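Local coordinates for glycerol kinase, putative (Plasmodium falciparum, PDB 2W40), which probably uses ATP to phosphorylate glycerol, giving sn-glycerol 3-phosphate, at residues T343-L355 against W360-T372. Sequence-based numbering, arbitrary orientation.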
ATOM      1  N   THR C 343      -2.624 -11.015  -8.869  1.00 14.26           N
ATOM      2  CA  THR C 343      -2.645 -10.033  -7.807  1.00 13.17           C
ATOM      3  C   THR C 343      -4.040  -9.620  -7.387  1.00 16.36           C
ATOM      4  O   THR C 343      -4.159  -8.663  -6.579  1.00 15.20           O
ATOM      5  CB  THR C 343      -1.936  -8.744  -8.307  1.00 11.47           C
ATOM      6  OG1 THR C 343      -2.699  -8.184  -9.398  1.00 12.68           O
ATOM      7  CG2 THR C 343      -0.441  -9.008  -8.679  1.00 12.15           C
ATOM      8  N   THR C 344      -5.043 -10.347  -7.957  1.00 16.63           N
ATOM      9  CA  THR C 344      -6.484 -10.011  -7.920  1.00 19.67           C
ATOM     10  C   THR C 344      -6.787  -8.556  -8.328  1.00 18.91           C
ATOM     11  O   THR C 344      -7.693  -7.865  -7.760  1.00 23.70           O
ATOM     12  CB  THR C 344      -7.056 -10.317  -6.595  1.00 19.66           C
ATOM     13  OG1 THR C 344      -6.660  -9.313  -5.714  1.00 23.94           O
ATOM     14  CG2 THR C 344      -6.549 -11.613  -6.035  1.00 25.03           C
ATOM     15  N   GLY C 345      -6.092  -8.167  -9.385  1.00 18.48           N
ATOM     16  CA  GLY C 345      -6.240  -6.935 -10.085  1.00 16.83           C
ATOM     17  C   GLY C 345      -5.533  -5.786  -9.383  1.00 15.82           C
ATOM     18  O   GLY C 345      -5.640  -4.701  -9.871  1.00 18.46           O
ATOM     19  N   VAL C 346      -4.857  -6.058  -8.280  1.00 11.60           N
ATOM     20  CA  VAL C 346      -4.017  -5.007  -7.667  1.00 10.41           C
ATOM     21  C   VAL C 346      -2.888  -4.619  -8.630  1.00 10.28           C
ATOM     22  O   VAL C 346      -2.252  -5.507  -9.267  1.00  9.94           O
ATOM     23  CB  VAL C 346      -3.429  -5.439  -6.296  1.00 10.42           C
ATOM     24  CG1 VAL C 346      -2.384  -4.406  -5.713  1.00  9.83           C
ATOM     25  CG2 VAL C 346      -4.648  -5.661  -5.294  1.00 13.76           C
ATOM     26  N   ILE C 347      -2.606  -3.315  -8.728  1.00  8.44           N
ATOM     27  CA  ILE C 347      -1.505  -2.813  -9.483  1.00  9.34           C
ATOM     28  C   ILE C 347      -0.724  -1.943  -8.570  1.00  8.44           C
ATOM     29  O   ILE C 347      -1.283  -1.115  -7.823  1.00  9.00           O
ATOM     30  CB  ILE C 347      -1.941  -2.030 -10.766  1.00  9.55           C
ATOM     31  CG1 ILE C 347      -2.769  -2.928 -11.657  1.00 12.13           C
ATOM     32  CG2 ILE C 347      -0.759  -1.340 -11.450  1.00 10.41           C
ATOM     33  CD1 ILE C 347      -3.500  -2.307 -12.665  1.00 16.15           C
ATOM     34  N   PHE C 348       0.562  -2.052  -8.701  1.00  8.25           N
ATOM     35  CA  PHE C 348       1.539  -1.263  -7.883  1.00  8.52           C
ATOM     36  C   PHE C 348       2.430  -0.522  -8.862  1.00 10.52           C
ATOM     37  O   PHE C 348       3.233  -1.159  -9.541  1.00 10.44           O
ATOM     38  CB  PHE C 348       2.363  -2.205  -6.983  1.00 10.13           C
ATOM     39  CG  PHE C 348       3.070  -1.553  -5.800  1.00  7.02           C
ATOM     40  CD1 PHE C 348       3.238  -2.269  -4.654  1.00 10.44           C
ATOM     41  CD2 PHE C 348       3.626  -0.312  -5.844  1.00 12.69           C
ATOM     42  CE1 PHE C 348       3.919  -1.755  -3.608  1.00 11.81           C
ATOM     43  CE2 PHE C 348       4.228   0.247  -4.759  1.00 13.31           C
ATOM     44  CZ  PHE C 348       4.410  -0.504  -3.630  1.00 11.18           C
ATOM     45  N   VAL C 349       2.291   0.802  -8.917  1.00  9.42           N
ATOM     46  CA  VAL C 349       3.128   1.584  -9.793  1.00 10.91           C
ATOM     47  C   VAL C 349       4.350   1.950  -8.956  1.00 11.86           C
ATOM     48  O   VAL C 349       4.223   2.794  -8.107  1.00 13.20           O
ATOM     49  CB  VAL C 349       2.414   2.833 -10.380  1.00 11.37           C
ATOM     50  CG1 VAL C 349       3.365   3.671 -11.225  1.00 11.70           C
ATOM     51  CG2 VAL C 349       1.142   2.456 -11.115  1.00 11.80           C
ATOM     52  N   PRO C 350       5.503   1.237  -9.136  1.00 13.78           N
ATOM     53  CA  PRO C 350       6.644   1.330  -8.198  1.00 15.18           C
ATOM     54  C   PRO C 350       7.482   2.589  -8.612  1.00 15.71           C
ATOM     55  O   PRO C 350       8.332   2.540  -9.601  1.00 20.34           O
ATOM     56  CB  PRO C 350       7.446   0.013  -8.454  1.00 16.28           C
ATOM     57  CG  PRO C 350       6.627  -0.789  -9.450  1.00 16.37           C
ATOM     58  CD  PRO C 350       5.809   0.283 -10.195  1.00 14.12           C
ATOM     59  N   ALA C 351       7.109   3.698  -8.029  1.00 12.50           N
ATOM     60  CA  ALA C 351       7.584   5.074  -8.481  1.00 10.64           C
ATOM     61  C   ALA C 351       8.060   5.830  -7.236  1.00  9.20           C
ATOM     62  O   ALA C 351       7.845   7.006  -7.109  1.00 11.39           O
ATOM     63  CB  ALA C 351       6.562   5.867  -9.283  1.00 11.90           C
ATOM     64  N   PHE C 352       8.748   5.120  -6.351  1.00  8.33           N
ATOM     65  CA  PHE C 352       9.151   5.737  -5.079  1.00  9.34           C
ATOM     66  C   PHE C 352      10.043   6.956  -5.319  1.00 11.06           C
ATOM     67  O   PHE C 352       9.998   7.941  -4.548  1.00 13.33           O
ATOM     68  CB  PHE C 352       9.857   4.795  -4.169  1.00  9.19           C
ATOM     69  CG  PHE C 352       9.041   3.682  -3.648  1.00  7.54           C
ATOM     70  CD1 PHE C 352       8.190   3.863  -2.593  1.00  9.76           C
ATOM     71  CD2 PHE C 352       9.092   2.389  -4.259  1.00 10.55           C
ATOM     72  CE1 PHE C 352       7.436   2.851  -2.108  1.00 10.21           C
ATOM     73  CE2 PHE C 352       8.349   1.417  -3.793  1.00 10.40           C
ATOM     74  CZ  PHE C 352       7.493   1.645  -2.731  1.00 10.57           C
ATOM     75  N   SER C 353      10.892   6.878  -6.352  1.00  9.82           N
ATOM     76  CA  SER C 353      11.732   8.047  -6.771  1.00 10.26           C
ATOM     77  C   SER C 353      11.324   8.585  -8.128  1.00 10.95           C
ATOM     78  O   SER C 353      12.139   9.026  -8.907  1.00 13.23           O
ATOM     79  CB  SER C 353      13.177   7.724  -6.581  1.00 10.93           C
ATOM     80  OG  SER C 353      13.538   6.782  -7.446  1.00 11.71           O
ATOM     81  N   GLY C 354      10.023   8.583  -8.429  1.00 11.00           N
ATOM     82  CA  GLY C 354       9.559   9.004  -9.746  1.00  8.48           C
ATOM     83  C   GLY C 354       9.620   7.831 -10.720  1.00  9.90           C
ATOM     84  O   GLY C 354       9.984   6.693 -10.387  1.00 11.09           O
ATOM     85  N   LEU C 355       9.182   8.098 -11.918  1.00  8.84           N
ATOM     86  CA  LEU C 355       9.382   7.214 -13.064  1.00  8.58           C
ATOM     87  C   LEU C 355      10.580   7.676 -13.896  1.00  8.93           C
ATOM     88  O   LEU C 355      10.697   8.860 -14.235  1.00 10.90           O
ATOM     89  CB  LEU C 355       8.160   7.157 -13.987  1.00  8.55           C
ATOM     90  CG  LEU C 355       6.977   6.451 -13.354  1.00 10.19           C
ATOM     91  CD1 LEU C 355       5.732   6.644 -14.179  1.00 16.00           C
ATOM     92  CD2 LEU C 355       7.266   4.940 -12.955  1.00 11.51           C
ATOM     93  N   TRP C 360       9.909   9.485 -17.728  1.00 10.32           N
ATOM     94  CA  TRP C 360      10.677  10.545 -17.071  1.00  8.36           C
ATOM     95  C   TRP C 360       9.710  11.543 -16.359  1.00  9.46           C
ATOM     96  O   TRP C 360       9.646  12.738 -16.675  1.00 11.82           O
ATOM     97  CB  TRP C 360      11.599  11.263 -18.043  1.00  8.91           C
ATOM     98  CG  TRP C 360      12.693  10.298 -18.478  1.00  8.41           C
ATOM     99  CD1 TRP C 360      12.787   9.632 -19.728  1.00  9.38           C
ATOM    100  CD2 TRP C 360      13.809   9.806 -17.698  1.00  8.65           C
ATOM    101  NE1 TRP C 360      13.880   8.825 -19.739  1.00 10.07           N
ATOM    102  CE2 TRP C 360      14.473   8.830 -18.496  1.00  9.04           C
ATOM    103  CE3 TRP C 360      14.267  10.025 -16.393  1.00 10.50           C
ATOM    104  CZ2 TRP C 360      15.597   8.171 -18.054  1.00 10.99           C
ATOM    105  CZ3 TRP C 360      15.366   9.357 -15.956  1.00 10.18           C
ATOM    106  CH2 TRP C 360      16.023   8.437 -16.781  1.00 10.86           C
ATOM    107  N   ARG C 361       9.026  11.026 -15.343  1.00  9.75           N
ATOM    108  CA  ARG C 361       8.096  11.830 -14.556  1.00  9.91           C
ATOM    109  C   ARG C 361       8.566  11.821 -13.117  1.00  9.87           C
ATOM    110  O   ARG C 361       8.257  10.930 -12.349  1.00 11.42           O
ATOM    111  CB  ARG C 361       6.708  11.215 -14.739  1.00  9.52           C
ATOM    112  CG  ARG C 361       6.143  11.490 -16.066  1.00  8.95           C
ATOM    113  CD  ARG C 361       5.764  12.993 -16.309  1.00 12.32           C
ATOM    114  NE  ARG C 361       4.715  13.437 -15.375  1.00 15.13           N
ATOM    115  CZ  ARG C 361       3.397  13.427 -15.648  1.00 13.91           C
ATOM    116  NH1 ARG C 361       2.905  12.999 -16.804  1.00 15.80           N
ATOM    117  NH2 ARG C 361       2.562  13.800 -14.696  1.00 16.56           N
ATOM    118  N   SER C 362       9.270  12.867 -12.731  1.00 11.64           N
ATOM    119  CA  SER C 362       9.819  12.946 -11.377  1.00 13.32           C
ATOM    120  C   SER C 362       8.701  13.279 -10.346  1.00 13.18           C
ATOM    121  O   SER C 362       8.961  13.206  -9.177  1.00 16.25           O
ATOM    122  CB  SER C 362      10.848  14.160 -11.285  1.00 13.50           C
ATOM    123  OG  SER C 362      10.262  15.396 -11.707  1.00 16.95           O
ATOM    124  N   ASP C 363       7.547  13.754 -10.844  1.00 12.51           N
ATOM    125  CA  ASP C 363       6.327  14.013 -10.024  1.00 12.99           C
ATOM    126  C   ASP C 363       5.538  12.751  -9.653  1.00 13.32           C
ATOM    127  O   ASP C 363       4.702  12.775  -8.762  1.00 14.89           O
ATOM    128  CB  ASP C 363       5.415  15.018 -10.716  1.00 13.98           C
ATOM    129  CG  ASP C 363       4.983  14.609 -12.085  1.00 16.80           C
ATOM    130  OD1 ASP C 363       5.701  13.936 -12.867  1.00 16.55           O
ATOM    131  OD2 ASP C 363       3.889  15.124 -12.455  1.00 20.47           O
ATOM    132  N   ALA C 364       5.832  11.624 -10.294  1.00 11.90           N
ATOM    133  CA  ALA C 364       5.226  10.337  -9.921  1.00 11.02           C
ATOM    134  C   ALA C 364       5.665   9.948  -8.517  1.00 10.70           C
ATOM    135  O   ALA C 364       6.818  10.085  -8.165  1.00 11.67           O
ATOM    136  CB  ALA C 364       5.597   9.259 -10.933  1.00 12.03           C
ATOM    137  N   ARG C 365       4.745   9.295  -7.804  1.00  9.43           N
ATOM    138  CA  ARG C 365       5.067   8.674  -6.514  1.00  9.44           C
ATOM    139  C   ARG C 365       4.532   7.261  -6.535  1.00  8.25           C
ATOM    140  O   ARG C 365       3.653   6.910  -7.369  1.00  9.98           O
ATOM    141  CB  ARG C 365       4.418   9.494  -5.407  1.00 10.78           C
ATOM    142  CG  ARG C 365       4.865  10.943  -5.310  1.00 12.31           C
ATOM    143  CD  ARG C 365       6.250  11.033  -4.913  1.00 14.71           C
ATOM    144  NE  ARG C 365       6.599  12.446  -4.729  1.00 19.13           N
ATOM    145  CZ  ARG C 365       7.191  13.214  -5.632  1.00 19.93           C
ATOM    146  NH1 ARG C 365       7.610  12.697  -6.742  1.00 19.88           N
ATOM    147  NH2 ARG C 365       7.459  14.494  -5.365  1.00 18.51           N
ATOM    148  N   ALA C 366       4.996   6.414  -5.634  1.00  7.96           N
ATOM    149  CA  ALA C 366       4.580   5.013  -5.626  1.00  6.86           C
ATOM    150  C   ALA C 366       3.138   4.954  -5.166  1.00  7.79           C
ATOM    151  O   ALA C 366       2.714   5.638  -4.224  1.00  9.13           O
ATOM    152  CB  ALA C 366       5.497   4.157  -4.731  1.00  8.89           C
ATOM    153  N   SER C 367       2.330   4.181  -5.918  1.00  9.37           N
ATOM    154  CA  SER C 367       0.868   4.136  -5.779  1.00  8.07           C
ATOM    155  C   SER C 367       0.411   2.682  -5.864  1.00  8.16           C
ATOM    156  O   SER C 367       0.930   1.907  -6.633  1.00 10.37           O
ATOM    157  CB  SER C 367       0.246   4.880  -6.939  1.00 10.67           C
ATOM    158  OG  SER C 367       0.831   6.189  -6.959  1.00 13.92           O
ATOM    159  N   ILE C 368      -0.558   2.299  -5.033  1.00  9.56           N
ATOM    160  CA  ILE C 368      -1.180   0.951  -5.038  1.00  9.61           C
ATOM    161  C   ILE C 368      -2.656   1.085  -5.289  1.00  9.80           C
ATOM    162  O   ILE C 368      -3.311   1.938  -4.655  1.00  9.51           O
ATOM    163  CB  ILE C 368      -0.949   0.172  -3.702  1.00 10.38           C
ATOM    164  CG1 ILE C 368       0.510   0.102  -3.339  1.00 11.57           C
ATOM    165  CG2 ILE C 368      -1.461  -1.289  -3.823  1.00 13.00           C
ATOM    166  CD1 ILE C 368       0.887  -0.520  -2.019  1.00 10.33           C
ATOM    167  N   TYR C 369      -3.172   0.318  -6.258  1.00  9.33           N
ATOM    168  CA  TYR C 369      -4.563   0.353  -6.632  1.00 10.18           C
ATOM    169  C   TYR C 369      -5.207  -1.010  -6.544  1.00  9.99           C
ATOM    170  O   TYR C 369      -4.543  -2.033  -6.662  1.00 11.05           O
ATOM    171  CB  TYR C 369      -4.697   0.795  -8.100  1.00 12.14           C
ATOM    172  CG  TYR C 369      -4.075   2.108  -8.378  1.00 12.11           C
ATOM    173  CD1 TYR C 369      -4.804   3.270  -8.161  1.00 14.45           C
ATOM    174  CD2 TYR C 369      -2.755   2.239  -8.843  1.00 12.73           C
ATOM    175  CE1 TYR C 369      -4.248   4.541  -8.399  1.00 15.36           C
ATOM    176  CE2 TYR C 369      -2.239   3.549  -9.146  1.00  8.99           C
ATOM    177  CZ  TYR C 369      -2.962   4.646  -8.842  1.00 12.33           C
ATOM    178  OH  TYR C 369      -2.443   5.888  -9.097  1.00 14.92           O
ATOM    179  N   GLY C 370      -6.531  -1.020  -6.363  1.00  8.47           N
ATOM    180  CA  GLY C 370      -7.295  -2.231  -6.579  1.00  9.31           C
ATOM    181  C   GLY C 370      -7.503  -3.141  -5.427  1.00  8.48           C
ATOM    182  O   GLY C 370      -8.041  -4.259  -5.610  1.00 10.24           O
ATOM    183  N   MET C 371      -7.123  -2.698  -4.220  1.00  7.90           N
ATOM    184  CA  MET C 371      -7.197  -3.577  -3.030  1.00  9.44           C
ATOM    185  C   MET C 371      -8.625  -3.759  -2.489  1.00 10.16           C
ATOM    186  O   MET C 371      -9.473  -2.853  -2.490  1.00 10.46           O
ATOM    187  CB  MET C 371      -6.256  -3.070  -1.933  1.00  9.24           C
ATOM    188  CG  MET C 371      -4.813  -2.807  -2.361  1.00 11.15           C
ATOM    189  SD  MET C 371      -3.725  -2.484  -1.008  1.00 13.14           S
ATOM    190  CE  MET C 371      -4.232  -0.813  -0.534  1.00 17.08           C
ATOM    191  N   THR C 372      -8.844  -4.989  -2.035  1.00  8.94           N
ATOM    192  CA  THR C 372     -10.001  -5.393  -1.318  1.00  8.52           C
ATOM    193  C   THR C 372      -9.631  -6.018   0.033  1.00  7.77           C
ATOM    194  O   THR C 372      -8.434  -6.227   0.332  1.00  9.04           O
ATOM    195  CB  THR C 372     -10.872  -6.385  -2.175  1.00  8.15           C
ATOM    196  OG1 THR C 372     -10.153  -7.593  -2.458  1.00  9.76           O
ATOM    197  CG2 THR C 372     -11.410  -5.660  -3.497  1.00  9.85           C
TER
HETATM  198  O   HOH W   1      -8.678  -6.891  -4.960  1.00 15.27           O
HETATM  199  O   HOH W   2      -9.081  -4.916  -8.249  1.00 33.99           O
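I347 and V349 pair antiparallel with Y369 and S367 through four backbone hydrogen bonds, the strands running at 167° to each other, and L355 with R361 adds a separate two-bond bridge beyond the turn at A351 to G354. Between the two bonded pairs, F348 and I368 form a non-hydrogen-bonded pair whose side chains share one face of the ribbon. With CG anti to the backbone N (chi1 -161°), the F348 ring turns back over I368, whose CG1 sits 3.7 Å from the ring centroid and almost exactly on its normal, a CH-pi contact; CD1 of I368 lies over the same face. A366 CB touches the F348 edge at CE2 (4.1 Å) and covers a face of F352, 3.5 Å from that ring's centroid. On the opposite face of the ribbon, V349 CG2 meets the edge of the Y369 ring at CE2 (4.1 Å). This two-stranded hairpin belongs to the C-terminal FGGY domain and is built into the dimer: A366, I368 and M371 join an antiparallel ladder with a strand of the second subunit, while helix 482-500 packs on the side of I347, V349 and Y369, with T499 OG1 hydrogen-bonded to Y369 OH. Toward the far end, A364 CB packs with one side against A351 CB (3.9 Å) and L355 CG (4.0 Å). R361 O takes L355 N and A364 N from opposite faces of its carbonyl plane, tying the bridge to the R361-A364 turn. There R361 and D363 form a two-pronged salt bridge, NE to OD1 at 2.7 Å and NH2 to OD2, both oxygens near the guanidinium plane. At the other end two waters each donate to T344 O and G370 O (water 1 to G370 O 2.8 Å), and T372 OG1 donates to water 1.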